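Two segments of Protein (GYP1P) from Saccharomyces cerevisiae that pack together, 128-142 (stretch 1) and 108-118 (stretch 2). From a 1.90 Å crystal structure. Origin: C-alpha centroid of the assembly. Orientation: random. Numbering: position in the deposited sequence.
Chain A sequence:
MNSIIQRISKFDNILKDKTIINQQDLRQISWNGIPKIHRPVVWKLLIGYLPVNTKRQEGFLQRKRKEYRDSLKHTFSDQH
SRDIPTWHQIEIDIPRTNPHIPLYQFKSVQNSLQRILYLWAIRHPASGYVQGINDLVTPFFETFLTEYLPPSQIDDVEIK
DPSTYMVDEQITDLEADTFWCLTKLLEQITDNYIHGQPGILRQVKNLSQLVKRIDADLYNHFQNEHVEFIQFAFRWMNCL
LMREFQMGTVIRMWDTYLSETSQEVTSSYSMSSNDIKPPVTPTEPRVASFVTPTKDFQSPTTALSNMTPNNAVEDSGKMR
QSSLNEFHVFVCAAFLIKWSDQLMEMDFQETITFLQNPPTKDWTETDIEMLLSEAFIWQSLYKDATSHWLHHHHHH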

ATOM      1  N   GLY A 128      -9.769   7.928 -13.532  1.00 33.90           N
ATOM      2  CA  GLY A 128      -9.441   9.318 -13.307  1.00 31.84           C
ATOM      3  C   GLY A 128      -8.838   9.274 -11.916  1.00 30.95           C
ATOM      4  O   GLY A 128      -8.474   8.192 -11.450  1.00 28.76           O
ATOM      5  N   TYR A 129      -8.721  10.413 -11.246  1.00 26.61           N
ATOM      6  CA  TYR A 129      -8.177  10.397  -9.899  1.00 26.46           C
ATOM      7  C   TYR A 129      -9.298  10.002  -8.942  1.00 26.30           C
ATOM      8  O   TYR A 129     -10.416  10.503  -9.044  1.00 25.78           O
ATOM      9  CB  TYR A 129      -7.634  11.768  -9.496  1.00 27.49           C
ATOM     10  CG  TYR A 129      -7.323  11.838  -8.018  1.00 28.06           C
ATOM     11  CD1 TYR A 129      -6.291  11.076  -7.470  1.00 28.75           C
ATOM     12  CD2 TYR A 129      -8.101  12.612  -7.159  1.00 29.14           C
ATOM     13  CE1 TYR A 129      -6.044  11.078  -6.103  1.00 30.27           C
ATOM     14  CE2 TYR A 129      -7.863  12.621  -5.790  1.00 30.18           C
ATOM     15  CZ  TYR A 129      -6.831  11.850  -5.269  1.00 30.38           C
ATOM     16  OH  TYR A 129      -6.582  11.849  -3.913  1.00 34.30           O
ATOM     17  N   VAL A 130      -8.999   9.095  -8.017  1.00 22.69           N
ATOM     18  CA  VAL A 130      -9.991   8.655  -7.051  1.00 23.01           C
ATOM     19  C   VAL A 130      -9.397   8.754  -5.660  1.00 22.58           C
ATOM     20  O   VAL A 130      -8.294   8.265  -5.412  1.00 21.04           O
ATOM     21  CB  VAL A 130     -10.420   7.194  -7.308  1.00 32.80           C
ATOM     22  CG1 VAL A 130     -11.533   6.798  -6.337  1.00 33.78           C
ATOM     23  CG2 VAL A 130     -10.877   7.038  -8.746  1.00 35.96           C
ATOM     24  N   GLN A 131     -10.126   9.399  -4.756  1.00 26.43           N
ATOM     25  CA  GLN A 131      -9.664   9.557  -3.386  1.00 29.45           C
ATOM     26  C   GLN A 131      -9.391   8.162  -2.841  1.00 29.22           C
ATOM     27  O   GLN A 131     -10.231   7.258  -2.949  1.00 27.68           O
ATOM     28  CB  GLN A 131     -10.725  10.276  -2.548  1.00 46.54           C
ATOM     29  CG  GLN A 131     -10.226  10.745  -1.192  1.00 53.80           C
ATOM     30  CD  GLN A 131     -11.166  11.739  -0.539  1.00 57.80           C
ATOM     31  OE1 GLN A 131     -12.312  11.414  -0.221  1.00 59.25           O
ATOM     32  NE2 GLN A 131     -10.687  12.963  -0.342  1.00 59.48           N
ATOM     33  N   GLY A 132      -8.205   7.992  -2.268  1.00 28.53           N
ATOM     34  CA  GLY A 132      -7.802   6.702  -1.747  1.00 26.81           C
ATOM     35  C   GLY A 132      -6.483   6.328  -2.396  1.00 26.87           C
ATOM     36  O   GLY A 132      -5.614   5.725  -1.764  1.00 25.41           O
ATOM     37  N   ILE A 133      -6.328   6.690  -3.669  1.00 22.46           N
ATOM     38  CA  ILE A 133      -5.094   6.398  -4.391  1.00 22.83           C
ATOM     39  C   ILE A 133      -3.969   7.258  -3.825  1.00 21.08           C
ATOM     40  O   ILE A 133      -2.794   6.880  -3.877  1.00 22.23           O
ATOM     41  CB  ILE A 133      -5.243   6.686  -5.895  1.00 28.17           C
ATOM     42  CG1 ILE A 133      -6.365   5.825  -6.481  1.00 30.65           C
ATOM     43  CG2 ILE A 133      -3.937   6.391  -6.610  1.00 29.20           C
ATOM     44  CD1 ILE A 133      -6.128   4.333  -6.339  1.00 34.69           C
ATOM     45  N   ASN A 134      -4.331   8.417  -3.283  1.00 21.71           N
ATOM     46  CA  ASN A 134      -3.339   9.312  -2.687  1.00 22.41           C
ATOM     47  C   ASN A 134      -2.744   8.649  -1.446  1.00 23.13           C
ATOM     48  O   ASN A 134      -1.602   8.913  -1.075  1.00 23.32           O
ATOM     49  CB  ASN A 134      -3.969  10.661  -2.323  1.00 21.77           C
ATOM     50  CG  ASN A 134      -5.150  10.527  -1.382  1.00 23.98           C
ATOM     51  OD1 ASN A 134      -6.079   9.759  -1.633  1.00 24.15           O
ATOM     52  ND2 ASN A 134      -5.125  11.287  -0.294  1.00 24.25           N
ATOM     53  N   ASP A 135      -3.523   7.783  -0.807  1.00 21.96           N
ATOM     54  CA  ASP A 135      -3.026   7.078   0.367  1.00 24.03           C
ATOM     55  C   ASP A 135      -2.140   5.915  -0.071  1.00 23.58           C
ATOM     56  O   ASP A 135      -1.041   5.728   0.455  1.00 23.00           O
ATOM     57  CB  ASP A 135      -4.187   6.522   1.202  1.00 30.41           C
ATOM     58  CG  ASP A 135      -5.048   7.611   1.805  1.00 34.07           C
ATOM     59  OD1 ASP A 135      -4.519   8.429   2.588  1.00 34.49           O
ATOM     60  OD2 ASP A 135      -6.257   7.642   1.494  1.00 37.28           O
ATOM     61  N   LEU A 136      -2.623   5.143  -1.044  1.00 20.74           N
ATOM     62  CA  LEU A 136      -1.898   3.965  -1.525  1.00 20.06           C
ATOM     63  C   LEU A 136      -0.512   4.204  -2.085  1.00 19.20           C
ATOM     64  O   LEU A 136       0.335   3.316  -2.039  1.00 20.46           O
ATOM     65  CB  LEU A 136      -2.725   3.219  -2.578  1.00 20.26           C
ATOM     66  CG  LEU A 136      -4.013   2.568  -2.079  1.00 23.37           C
ATOM     67  CD1 LEU A 136      -4.673   1.811  -3.225  1.00 26.40           C
ATOM     68  CD2 LEU A 136      -3.701   1.624  -0.931  1.00 24.13           C
ATOM     69  N   VAL A 137      -0.276   5.390  -2.628  1.00 19.79           N
ATOM     70  CA  VAL A 137       1.027   5.694  -3.197  1.00 20.79           C
ATOM     71  C   VAL A 137       2.101   5.936  -2.127  1.00 21.47           C
ATOM     72  O   VAL A 137       3.282   5.676  -2.368  1.00 19.13           O
ATOM     73  CB  VAL A 137       0.955   6.953  -4.123  1.00 22.61           C
ATOM     74  CG1 VAL A 137       0.725   8.212  -3.289  1.00 23.87           C
ATOM     75  CG2 VAL A 137       2.239   7.079  -4.944  1.00 23.83           C
ATOM     76  N   THR A 138       1.691   6.386  -0.939  1.00 19.29           N
ATOM     77  CA  THR A 138       2.663   6.727   0.105  1.00 18.99           C
ATOM     78  C   THR A 138       3.583   5.648   0.684  1.00 18.74           C
ATOM     79  O   THR A 138       4.765   5.927   0.932  1.00 19.21           O
ATOM     80  CB  THR A 138       1.982   7.546   1.253  1.00 23.04           C
ATOM     81  OG1 THR A 138       0.990   6.759   1.922  1.00 20.62           O
ATOM     82  CG2 THR A 138       1.305   8.776   0.663  1.00 23.08           C
ATOM     83  N   PRO A 139       3.083   4.416   0.911  1.00 20.22           N
ATOM     84  CA  PRO A 139       3.993   3.396   1.455  1.00 19.91           C
ATOM     85  C   PRO A 139       5.141   3.117   0.481  1.00 19.54           C
ATOM     86  O   PRO A 139       6.275   2.862   0.896  1.00 18.98           O
ATOM     87  CB  PRO A 139       3.086   2.177   1.645  1.00 22.99           C
ATOM     88  CG  PRO A 139       1.746   2.815   1.948  1.00 22.89           C
ATOM     89  CD  PRO A 139       1.691   3.933   0.921  1.00 22.37           C
ATOM     90  N   PHE A 140       4.837   3.157  -0.816  1.00 17.96           N
ATOM     91  CA  PHE A 140       5.848   2.939  -1.852  1.00 17.19           C
ATOM     92  C   PHE A 140       6.830   4.103  -1.852  1.00 18.03           C
ATOM     93  O   PHE A 140       8.043   3.901  -1.842  1.00 17.51           O
ATOM     94  CB  PHE A 140       5.205   2.880  -3.244  1.00 19.62           C
ATOM     95  CG  PHE A 140       4.541   1.572  -3.559  1.00 23.51           C
ATOM     96  CD1 PHE A 140       5.235   0.375  -3.435  1.00 24.69           C
ATOM     97  CD2 PHE A 140       3.224   1.540  -4.005  1.00 25.96           C
ATOM     98  CE1 PHE A 140       4.629  -0.836  -3.748  1.00 26.98           C
ATOM     99  CE2 PHE A 140       2.608   0.332  -4.321  1.00 28.34           C
ATOM    100  CZ  PHE A 140       3.310  -0.856  -4.193  1.00 27.73           C
ATOM    101  N   PHE A 141       6.282   5.318  -1.886  1.00 15.12           N
ATOM    102  CA  PHE A 141       7.092   6.537  -1.924  1.00 15.69           C
ATOM    103  C   PHE A 141       8.065   6.581  -0.764  1.00 16.02           C
ATOM    104  O   PHE A 141       9.266   6.755  -0.956  1.00 15.17           O
ATOM    105  CB  PHE A 141       6.198   7.789  -1.879  1.00 17.92           C
ATOM    106  CG  PHE A 141       6.959   9.081  -2.024  1.00 20.78           C
ATOM    107  CD1 PHE A 141       7.424   9.494  -3.268  1.00 21.73           C
ATOM    108  CD2 PHE A 141       7.249   9.861  -0.910  1.00 21.92           C
ATOM    109  CE1 PHE A 141       8.173  10.663  -3.403  1.00 23.05           C
ATOM    110  CE2 PHE A 141       7.998  11.035  -1.034  1.00 22.25           C
ATOM    111  CZ  PHE A 141       8.462  11.435  -2.277  1.00 20.98           C
ATOM    112  N   GLU A 142       7.530   6.422   0.439  1.00 19.27           N
ATOM    113  CA  GLU A 142       8.325   6.461   1.660  1.00 20.22           C
ATOM    114  C   GLU A 142       9.376   5.352   1.728  1.00 20.38           C
ATOM    115  O   GLU A 142      10.525   5.605   2.075  1.00 20.14           O
ATOM    116  CB  GLU A 142       7.383   6.393   2.865  1.00 26.34           C
ATOM    117  CG  GLU A 142       8.062   6.355   4.199  1.00 30.55           C
ATOM    118  CD  GLU A 142       7.087   6.603   5.334  1.00 30.82           C
ATOM    119  OE1 GLU A 142       6.073   7.314   5.119  1.00 30.69           O
ATOM    120  OE2 GLU A 142       7.347   6.097   6.439  1.00 30.77           O
TER
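Stretch 2 (108-118) SVQNSLQRILY

Stretch 2 is helical throughout, an unbroken run of i to i+4 backbone hydrogen bonds from Ser 108 to Tyr 118 within a longer helix. It lies across the helix that begins at Ile 133 in stretch 1, just after Gly 132 at the N-cap position, and that is kinked at Thr 138 and Pro 139, whose N atoms make no i to i+4 hydrogen bond. The two helix axes approach to 10.7 Å, and their N-to-C directions differ by 116°, so the helices cross steeply, closer to perpendicular than to antiparallel. The backbones come nearest at the start of the stretch 1 helix, where Asn 134 CA and Leu 117 CA are 7.1 Å apart; further along, Val 137 CA and Leu 113 CA are separated by 7.9 Å. The residues of stretch 2 are thus met in reverse order, Leu 117 near Tyr 129, Ile 133 and Asn 134, and Val 109 near Phe 141.

The most prominent bump on stretch 1 is Phe 141. Its side chain, with chi1 in the t rotamer, enters a hollow on stretch 2 bounded by Val 109, Ser 112, Leu 113 and Ile 116, a knob into hole. Leu 113 closes over one face of the ring: its CD2 lies 4.1 Å from the centroid of the Phe 141 ring and 24° off the ring normal, a CH-pi contact. The remaining walls meet the ring obliquely, with Val 109 CG1 3.8 Å from Phe 141 CE2, Ser 112 CB 4.0 Å from Phe 141 CE1, and Ile 116 CD1 4.3 Å from Phe 141 CD1.

Leu 117 is the counterpart bump on stretch 2 and has the largest area covered in this contact. Its two methyls spread over the beginning of the other helix and the loop before it: Leu 117 CD1 packs 3.8 Å from Asn 134 CA and 4.3 Å from Tyr 129 CE1, and Leu 117 CD2 reaches Ile 133 CG2 at 3.8 Å and Val 137 CG1 at 4.2 Å. The leucine thus settles among Tyr 129, Ile 133, Asn 134 and Val 137, close enough to touch the backbone of the helix.

Val 137 joins these two sites. Its CB points toward stretch 2. Val 137 CG2 lies 3.9 Å from Ile 116 CG2, and both Val 137 methyls lie near Leu 113 CD2, CG1 at 4.1 Å and CG2 at 4.4 Å. The same Leu 113 methyl therefore touches both Val 137 and Phe 141, while Leu 113 CD1 reaches Thr 138 CG2 at 4.4 Å. No hydrogen bond crosses between the stretches. The contact, which buries 446 Å² in total, rests on the fit of largely apolar surfaces.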

ATOM      1  N   SER A 108       8.593  19.601  -1.686  1.00 24.30           N
ATOM      2  CA  SER A 108       9.221  18.690  -2.630  1.00 24.68           C
ATOM      3  C   SER A 108       8.405  17.406  -2.713  1.00 22.23           C
ATOM      4  O   SER A 108       8.222  16.846  -3.794  1.00 24.60           O
ATOM      5  CB  SER A 108      10.657  18.373  -2.199  1.00 33.03           C
ATOM      6  OG  SER A 108      10.677  17.701  -0.953  1.00 37.02           O
ATOM      7  N   VAL A 109       7.909  16.949  -1.570  1.00 23.08           N
ATOM      8  CA  VAL A 109       7.108  15.728  -1.513  1.00 21.85           C
ATOM      9  C   VAL A 109       5.737  15.948  -2.144  1.00 22.61           C
ATOM     10  O   VAL A 109       5.251  15.102  -2.894  1.00 22.82           O
ATOM     11  CB  VAL A 109       6.929  15.246  -0.057  1.00 19.96           C
ATOM     12  CG1 VAL A 109       5.986  14.044  -0.008  1.00 19.24           C
ATOM     13  CG2 VAL A 109       8.291  14.863   0.524  1.00 19.75           C
ATOM     14  N   GLN A 110       5.114  17.082  -1.845  1.00 19.10           N
ATOM     15  CA  GLN A 110       3.808  17.376  -2.421  1.00 21.78           C
ATOM     16  C   GLN A 110       3.880  17.435  -3.945  1.00 20.72           C
ATOM     17  O   GLN A 110       3.025  16.881  -4.634  1.00 19.19           O
ATOM     18  CB  GLN A 110       3.268  18.696  -1.865  1.00 25.78           C
ATOM     19  CG  GLN A 110       2.732  18.576  -0.445  1.00 30.57           C
ATOM     20  CD  GLN A 110       2.285  19.906   0.123  1.00 33.67           C
ATOM     21  OE1 GLN A 110       1.882  20.803  -0.614  1.00 38.49           O
ATOM     22  NE2 GLN A 110       2.335  20.032   1.440  1.00 36.02           N
ATOM     23  N   ASN A 111       4.902  18.106  -4.470  1.00 21.14           N
ATOM     24  CA  ASN A 111       5.066  18.221  -5.915  1.00 22.16           C
ATOM     25  C   ASN A 111       5.353  16.865  -6.569  1.00 21.13           C
ATOM     26  O   ASN A 111       4.890  16.593  -7.683  1.00 20.80           O
ATOM     27  CB  ASN A 111       6.194  19.204  -6.253  1.00 28.74           C
ATOM     28  CG  ASN A 111       5.892  20.621  -5.794  1.00 32.59           C
ATOM     29  OD1 ASN A 111       4.758  21.080  -5.883  1.00 33.93           O
ATOM     30  ND2 ASN A 111       6.911  21.322  -5.314  1.00 35.41           N
ATOM     31  N   SER A 112       6.119  16.020  -5.885  1.00 21.37           N
ATOM     32  CA  SER A 112       6.433  14.697  -6.419  1.00 19.96           C
ATOM     33  C   SER A 112       5.173  13.840  -6.486  1.00 19.96           C
ATOM     34  O   SER A 112       4.905  13.209  -7.507  1.00 19.01           O
ATOM     35  CB  SER A 112       7.481  13.989  -5.552  1.00 22.46           C
ATOM     36  OG  SER A 112       8.783  14.485  -5.808  1.00 22.03           O
ATOM     37  N   LEU A 113       4.405  13.813  -5.398  1.00 18.49           N
ATOM     38  CA  LEU A 113       3.176  13.021  -5.370  1.00 18.69           C
ATOM     39  C   LEU A 113       2.156  13.554  -6.373  1.00 19.36           C
ATOM     40  O   LEU A 113       1.409  12.793  -6.978  1.00 16.78           O
ATOM     41  CB  LEU A 113       2.579  13.005  -3.956  1.00 21.16           C
ATOM     42  CG  LEU A 113       3.455  12.319  -2.895  1.00 23.32           C
ATOM     43  CD1 LEU A 113       2.716  12.288  -1.552  1.00 25.01           C
ATOM     44  CD2 LEU A 113       3.799  10.888  -3.339  1.00 21.57           C
ATOM     45  N   GLN A 114       2.137  14.869  -6.556  1.00 18.75           N
ATOM     46  CA  GLN A 114       1.214  15.491  -7.504  1.00 21.25           C
ATOM     47  C   GLN A 114       1.468  14.937  -8.911  1.00 20.21           C
ATOM     48  O   GLN A 114       0.532  14.541  -9.617  1.00 19.58           O
ATOM     49  CB  GLN A 114       1.418  17.013  -7.484  1.00 24.97           C
ATOM     50  CG  GLN A 114       0.680  17.818  -8.558  1.00 30.89           C
ATOM     51  CD  GLN A 114      -0.810  17.959  -8.296  1.00 33.03           C
ATOM     52  OE1 GLN A 114      -1.240  18.144  -7.156  1.00 34.82           O
ATOM     53  NE2 GLN A 114      -1.605  17.897  -9.360  1.00 32.28           N
ATOM     54  N   ARG A 115       2.734  14.903  -9.309  1.00 20.30           N
ATOM     55  CA  ARG A 115       3.103  14.405 -10.636  1.00 19.27           C
ATOM     56  C   ARG A 115       2.805  12.915 -10.799  1.00 18.70           C
ATOM     57  O   ARG A 115       2.286  12.481 -11.832  1.00 17.96           O
ATOM     58  CB  ARG A 115       4.588  14.662 -10.911  1.00 22.12           C
ATOM     59  CG  ARG A 115       4.960  16.134 -11.055  1.00 28.70           C
ATOM     60  CD  ARG A 115       6.399  16.298 -11.529  1.00 31.52           C
ATOM     61  NE  ARG A 115       7.387  16.068 -10.478  1.00 33.44           N
ATOM     62  CZ  ARG A 115       7.853  17.013  -9.664  1.00 36.74           C
ATOM     63  NH1 ARG A 115       7.417  18.263  -9.775  1.00 35.71           N
ATOM     64  NH2 ARG A 115       8.768  16.716  -8.746  1.00 34.84           N
ATOM     65  N   ILE A 116       3.147  12.132  -9.783  1.00 18.73           N
ATOM     66  CA  ILE A 116       2.900  10.693  -9.826  1.00 19.57           C
ATOM     67  C   ILE A 116       1.416  10.383  -9.996  1.00 18.73           C
ATOM     68  O   ILE A 116       1.026   9.606 -10.874  1.00 20.15           O
ATOM     69  CB  ILE A 116       3.404  10.006  -8.534  1.00 18.20           C
ATOM     70  CG1 ILE A 116       4.931  10.102  -8.460  1.00 18.22           C
ATOM     71  CG2 ILE A 116       2.950   8.553  -8.511  1.00 18.99           C
ATOM     72  CD1 ILE A 116       5.521   9.678  -7.109  1.00 18.08           C
ATOM     73  N   LEU A 117       0.585  10.993  -9.159  1.00 15.04           N
ATOM     74  CA  LEU A 117      -0.845  10.742  -9.221  1.00 15.95           C
ATOM     75  C   LEU A 117      -1.471  11.289 -10.489  1.00 17.05           C
ATOM     76  O   LEU A 117      -2.390  10.686 -11.044  1.00 16.96           O
ATOM     77  CB  LEU A 117      -1.543  11.343  -8.003  1.00 17.87           C
ATOM     78  CG  LEU A 117      -1.124  10.711  -6.671  1.00 19.16           C
ATOM     79  CD1 LEU A 117      -1.825  11.427  -5.522  1.00 18.72           C
ATOM     80  CD2 LEU A 117      -1.475   9.234  -6.669  1.00 19.23           C
ATOM     81  N   TYR A 118      -0.969  12.430 -10.947  1.00 18.01           N
ATOM     82  CA  TYR A 118      -1.500  13.043 -12.158  1.00 19.95           C
ATOM     83  C   TYR A 118      -1.265  12.121 -13.349  1.00 19.33           C
ATOM     84  O   TYR A 118      -2.178  11.869 -14.140  1.00 20.61           O
ATOM     85  CB  TYR A 118      -0.826  14.393 -12.408  1.00 20.36           C
ATOM     86  CG  TYR A 118      -1.283  15.074 -13.677  1.00 23.24           C
ATOM     87  CD1 TYR A 118      -2.596  15.525 -13.817  1.00 22.61           C
ATOM     88  CD2 TYR A 118      -0.404  15.254 -14.745  1.00 26.75           C
ATOM     89  CE1 TYR A 118      -3.026  16.142 -14.995  1.00 27.74           C
ATOM     90  CE2 TYR A 118      -0.821  15.866 -15.929  1.00 29.07           C
ATOM     91  CZ  TYR A 118      -2.132  16.307 -16.048  1.00 29.95           C
ATOM     92  OH  TYR A 118      -2.550  16.891 -17.226  1.00 31.37           O
TER